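Aspergillopepsin-2 heavy chain (Aspergillus niger var. macrosporus, PDB 1Y43) probably cleaves peptide bonds under acidic conditions as the larger of two noncovalently joined chains of a glutamic endopeptidase of the peptidase G1 family. Local coordinates at residues B[42-47]-B[92-98]; B[52-57]-B[78-82]. The contacts are given in a common frame with arbitrary orientation. Residue numbers count along the deposited sequence, not the author numbering.

Contact 1. Residues B[42-47]-B[92-98]; sequences YEWYPD and FSGNVEG
An aromatic cluster of Tyr42, Trp44 and Phe92 joins the end of strand 35-45 to the end of strand 86-92, the following loop adding Val96 to Gly98. Residues 42-45 are extended, with Tyr42 and Trp44 directing their CA-CB bonds toward 92-98 and Glu43 and Tyr45 away. A cis peptide bond precedes Pro46, and Asp47 N returns to Trp44 O (2.9 Å), closing a type VIa beta turn with Tyr45 and Pro46 at its corners. The nearest CA atoms are Trp44 to Val96, 7.2 Å, and Pro46 to Glu97, 6.1 Å.

Trp44, with chi1 t, turns an edge of its indole to Phe92 and a face to Val96. The edge meets the face of Phe92 (chi1 m) in a T-shaped pair, six-membered ring and Phe92 ring having centroids 5.1 Å apart and planes at 69°; Trp44 CE3 lies 3.6 Å from Phe92 CG. Val96 CG1 sits over the indole face, a CH-pi contact 3.9 Å from the six-membered ring centroid. Tyr42 CD1 touches Phe92 CZ at 3.6 Å, and His90 stacks on the Tyr42 ring.

Trp44 NE1 donates to Gly98 O (2.9 Å), and a water joins the backbones, donating to Trp44 O (2.9 Å) and accepting from Glu97 N (2.8 Å). Pro46 CG packs 3.8 Å from Glu97 CB. Asp47 OD1 and Glu97 OE2 are like charges unfavourably close, 3.7 Å apart; Asp47 OD1 hydrogen-bonds Tyr50 OH. Leu23 extends the packing. Tyr42 and Trp44 belong to the mixed sheet and Phe92 to the three-stranded one, so the cluster joins two sheets of a beta sandwich.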
# COMPACT_ATOMS: atom_id res chain seq x y z
N TYR B 42 -1.54 1.67 9.87
CA TYR B 42 -2.50 0.62 9.53
C TYR B 42 -3.87 1.28 9.45
O TYR B 42 -4.09 2.35 10.02
CB TYR B 42 -2.55 -0.51 10.57
CG TYR B 42 -2.97 -0.06 11.96
CD1 TYR B 42 -4.32 0.06 12.30
CD2 TYR B 42 -2.01 0.27 12.91
CE1 TYR B 42 -4.70 0.49 13.57
CE2 TYR B 42 -2.36 0.70 14.18
CZ TYR B 42 -3.71 0.81 14.50
OH TYR B 42 -4.06 1.24 15.76
N GLU B 43 -4.80 0.64 8.74
CA GLU B 43 -6.13 1.18 8.61
C GLU B 43 -7.13 0.15 8.16
O GLU B 43 -6.83 -0.69 7.30
CB GLU B 43 -6.15 2.34 7.61
CG GLU B 43 -7.57 2.88 7.33
CD GLU B 43 -7.58 4.23 6.60
OE1 GLU B 43 -6.57 4.60 5.96
OE2 GLU B 43 -8.61 4.92 6.71
N TRP B 44 -8.29 0.15 8.79
CA TRP B 44 -9.37 -0.72 8.37
C TRP B 44 -10.46 0.29 7.99
O TRP B 44 -11.28 0.70 8.83
CB TRP B 44 -9.85 -1.67 9.48
CG TRP B 44 -10.84 -2.71 8.97
CD1 TRP B 44 -12.02 -2.47 8.29
CD2 TRP B 44 -10.73 -4.12 9.08
NE1 TRP B 44 -12.63 -3.65 7.97
CE2 TRP B 44 -11.86 -4.69 8.44
CE3 TRP B 44 -9.78 -4.98 9.65
CZ2 TRP B 44 -12.06 -6.07 8.35
CZ3 TRP B 44 -9.98 -6.36 9.56
CH2 TRP B 44 -11.11 -6.89 8.91
N TYR B 45 -10.40 0.78 6.76
CA TYR B 45 -11.36 1.74 6.24
C TYR B 45 -12.76 1.14 6.41
O TYR B 45 -12.95 -0.04 6.14
CB TYR B 45 -11.04 2.00 4.77
CG TYR B 45 -12.01 2.89 4.05
CD1 TYR B 45 -13.17 2.36 3.46
CD2 TYR B 45 -11.79 4.26 3.94
CE1 TYR B 45 -14.08 3.18 2.79
CE2 TYR B 45 -12.69 5.09 3.26
CZ TYR B 45 -13.83 4.55 2.69
OH TYR B 45 -14.74 5.36 2.04
N PRO B 46 -13.79 1.96 6.73
CA PRO B 46 -13.83 3.41 6.95
C PRO B 46 -13.32 4.03 8.24
O PRO B 46 -13.53 5.22 8.45
CB PRO B 46 -15.29 3.74 6.70
CG PRO B 46 -15.97 2.59 7.31
CD PRO B 46 -15.15 1.40 6.83
N ASP B 47 -12.69 3.25 9.11
CA ASP B 47 -12.12 3.83 10.32
C ASP B 47 -10.87 4.61 9.87
O ASP B 47 -10.41 4.46 8.73
CB ASP B 47 -11.71 2.72 11.30
CG ASP B 47 -11.46 3.21 12.72
OD1 ASP B 47 -11.52 4.43 13.01
OD2 ASP B 47 -11.21 2.35 13.59
N PHE B 92 -7.13 -6.76 14.71
CA PHE B 92 -8.49 -6.25 14.70
C PHE B 92 -9.34 -7.47 15.07
O PHE B 92 -9.66 -8.28 14.20
CB PHE B 92 -8.89 -5.77 13.30
CG PHE B 92 -8.01 -4.67 12.73
CD1 PHE B 92 -8.34 -3.34 12.92
CD2 PHE B 92 -6.95 -4.98 11.88
CE1 PHE B 92 -7.63 -2.34 12.29
CE2 PHE B 92 -6.23 -3.99 11.23
CZ PHE B 92 -6.57 -2.66 11.43
N SER B 93 -9.68 -7.62 16.34
CA SER B 93 -10.45 -8.78 16.82
C SER B 93 -11.91 -8.77 16.39
O SER B 93 -12.62 -9.77 16.49
CB SER B 93 -10.38 -8.86 18.33
OG SER B 93 -9.07 -8.57 18.77
N GLY B 94 -12.35 -7.61 15.92
CA GLY B 94 -13.71 -7.43 15.48
C GLY B 94 -13.96 -5.97 15.81
O GLY B 94 -13.00 -5.21 15.96
N ASN B 95 -15.23 -5.59 15.96
CA ASN B 95 -15.59 -4.21 16.28
C ASN B 95 -15.15 -3.26 15.16
O ASN B 95 -14.96 -2.06 15.38
CB ASN B 95 -14.97 -3.77 17.62
CG ASN B 95 -15.47 -4.60 18.81
OD1 ASN B 95 -16.67 -4.67 19.08
ND2 ASN B 95 -14.55 -5.21 19.53
N VAL B 96 -15.03 -3.78 13.94
CA VAL B 96 -14.61 -2.95 12.83
C VAL B 96 -15.80 -2.17 12.28
O VAL B 96 -16.95 -2.45 12.63
CB VAL B 96 -13.92 -3.78 11.71
CG1 VAL B 96 -12.74 -4.54 12.29
CG2 VAL B 96 -14.89 -4.72 11.04
N GLU B 97 -15.52 -1.23 11.38
CA GLU B 97 -16.59 -0.41 10.82
C GLU B 97 -17.05 -0.82 9.43
O GLU B 97 -17.90 -0.14 8.83
CB GLU B 97 -16.17 1.06 10.82
CG GLU B 97 -15.91 1.62 12.22
CD GLU B 97 -15.50 3.08 12.21
OE1 GLU B 97 -15.60 3.73 11.15
OE2 GLU B 97 -15.08 3.58 13.28
N GLY B 98 -16.48 -1.92 8.92
CA GLY B 98 -16.86 -2.38 7.59
C GLY B 98 -16.46 -3.82 7.30
O GLY B 98 -15.42 -4.30 7.75
O HOH W 1 -12.96 -0.21 10.97

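Contact 2. Residues B[52-57]-B[78-82]; sequences FSDITI and TVENL
Phe52 tilts its ring against Val79, with Phe52 CE2 3.7 Å from Val79 CG2, where the loop 52-57 passes strand 74-81. Residues 78-81 are extended: Val79 and Asn81 send their CA-CB bonds toward the loop, Thr78 and Glu80 away. The loop turns at Ser53 and Asp54, then becomes extended again from Ile55 to Ile57. The nearest CA atoms are those of Ile57 and Asn81, 7.3 Å apart, and side chains rather than paired backbones bridge the gap.

Ile55, with both chi angles t, stretches across it. Ile55 CD1 comes within 3.7 Å of Val79 O, 4.1 Å of Val79 CG1 and 4.0 Å of Asn81 CB. Val79 (chi1 t) thus meets Phe52 through CG2 and Ile55 through CG1. Ile57 starts sideways, but its end swings nearer and leaves Ile57 CD1 4.5 Å from Asn81 ND2. Around these residues Phe52 touches Val88 and His90 of strand 86-92, while Val79 and Ile57 both reach Ile63 and Ala40; Ile57 also packs on an apolar side chain of the light chain. The loop thus packs on the inward face of the three-stranded sheet's central strand, as in a beta sandwich.

Asn81, chi1 t, gives the direct polar link: Asn81 ND2 donates to Thr56 O over 2.9 Å at an N-H...O angle of 135°. Asn81 ND2 also bonds to Asp61 OD2, Asn81 OD1 accepts from Thr84 N, and Thr56 O bonds to Gln86. The buried amide is therefore satisfied at both its nitrogen and its oxygen, and joins loop 52-57 to the turn after strand 74-81.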
# COMPACT_ATOMS: atom_id res chain seq x y z
N PHE B 52 1.89 3.42 13.66
CA PHE B 52 2.60 2.44 14.48
C PHE B 52 3.75 3.29 15.04
O PHE B 52 4.72 3.56 14.34
CB PHE B 52 3.22 1.35 13.61
CG PHE B 52 2.28 0.25 13.26
CD1 PHE B 52 1.76 -0.59 14.24
CD2 PHE B 52 2.00 -0.03 11.93
CE1 PHE B 52 0.97 -1.70 13.91
CE2 PHE B 52 1.21 -1.13 11.59
CZ PHE B 52 0.70 -1.97 12.58
N SER B 53 3.63 3.68 16.30
CA SER B 53 4.65 4.52 16.94
C SER B 53 5.91 3.82 17.45
O SER B 53 6.91 4.46 17.75
CB SER B 53 4.00 5.30 18.09
OG SER B 53 3.02 6.18 17.57
N ASP B 54 5.85 2.50 17.57
CA ASP B 54 6.98 1.73 18.07
C ASP B 54 7.86 1.09 16.99
O ASP B 54 8.39 -0.01 17.19
CB ASP B 54 6.50 0.69 19.10
CG ASP B 54 5.40 -0.23 18.57
OD1 ASP B 54 4.73 0.10 17.55
OD2 ASP B 54 5.19 -1.30 19.19
N ILE B 55 7.97 1.75 15.84
CA ILE B 55 8.81 1.25 14.76
C ILE B 55 9.42 2.41 13.99
O ILE B 55 8.74 3.38 13.62
CB ILE B 55 8.07 0.28 13.79
CG1 ILE B 55 9.09 -0.40 12.86
CG2 ILE B 55 7.01 1.03 12.95
CD1 ILE B 55 8.57 -1.64 12.14
N THR B 56 10.73 2.32 13.79
CA THR B 56 11.49 3.33 13.08
C THR B 56 11.70 2.92 11.62
O THR B 56 12.10 1.79 11.34
CB THR B 56 12.86 3.52 13.75
OG1 THR B 56 12.65 3.94 15.10
CG2 THR B 56 13.69 4.55 13.01
N ILE B 57 11.39 3.84 10.71
CA ILE B 57 11.51 3.63 9.27
C ILE B 57 12.54 4.65 8.73
O ILE B 57 12.40 5.84 8.99
CB ILE B 57 10.15 3.90 8.55
CG1 ILE B 57 8.99 3.16 9.24
CG2 ILE B 57 10.25 3.54 7.07
CD1 ILE B 57 9.02 1.66 9.09
N THR B 78 0.57 -6.11 9.65
CA THR B 78 1.92 -6.24 10.16
C THR B 78 2.94 -5.52 9.30
O THR B 78 2.88 -5.59 8.06
CB THR B 78 2.33 -7.73 10.23
OG1 THR B 78 1.44 -8.42 11.13
CG2 THR B 78 3.78 -7.88 10.69
N VAL B 79 3.84 -4.80 9.96
CA VAL B 79 4.93 -4.08 9.31
C VAL B 79 6.23 -4.56 9.95
O VAL B 79 6.41 -4.47 11.17
CB VAL B 79 4.83 -2.54 9.48
CG1 VAL B 79 6.07 -1.86 8.89
CG2 VAL B 79 3.56 -2.00 8.81
N GLU B 80 7.10 -5.13 9.14
CA GLU B 80 8.36 -5.61 9.64
C GLU B 80 9.49 -4.87 8.94
O GLU B 80 9.51 -4.77 7.72
CB GLU B 80 8.51 -7.09 9.35
CG GLU B 80 9.82 -7.68 9.85
CD GLU B 80 9.97 -9.16 9.53
OE1 GLU B 80 9.23 -9.69 8.65
OE2 GLU B 80 10.86 -9.81 10.14
N ASN B 81 10.39 -4.30 9.73
CA ASN B 81 11.54 -3.63 9.17
C ASN B 81 12.64 -4.69 9.22
O ASN B 81 13.22 -4.96 10.28
CB ASN B 81 11.93 -2.42 10.02
CG ASN B 81 13.05 -1.62 9.41
OD1 ASN B 81 13.94 -2.18 8.75
ND2 ASN B 81 13.02 -0.32 9.61
N LEU B 82 12.89 -5.33 8.08
CA LEU B 82 13.88 -6.39 8.00
C LEU B 82 15.28 -5.93 8.32
O LEU B 82 16.05 -6.67 8.93
CB LEU B 82 13.83 -7.04 6.61
CG LEU B 82 12.45 -7.60 6.26
CD1 LEU B 82 12.43 -8.16 4.86
CD2 LEU B 82 12.08 -8.67 7.26

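After strands 4-13 and 22-32, strand 35-45 enters contact 1 at Tyr42; strand 50-52 then leads into the loop 52-57 of contact 2. Strands 62-69 and 74-81 follow, and residues 78-82 close the inner loop. Strand 86-92 carries the chain to 92-98, which returns to 42-47 and closes the outer loop. Contact 2 is therefore nested within contact 1. Both join the mixed sheet containing strand 35-45, or the loop leaving it, to the three-stranded antiparallel sheet 62-92 or the loop that follows. Their centres are 20 Å apart, yet they touch where Tyr42 CD2 packs 3.5 Å from Phe52 CZ.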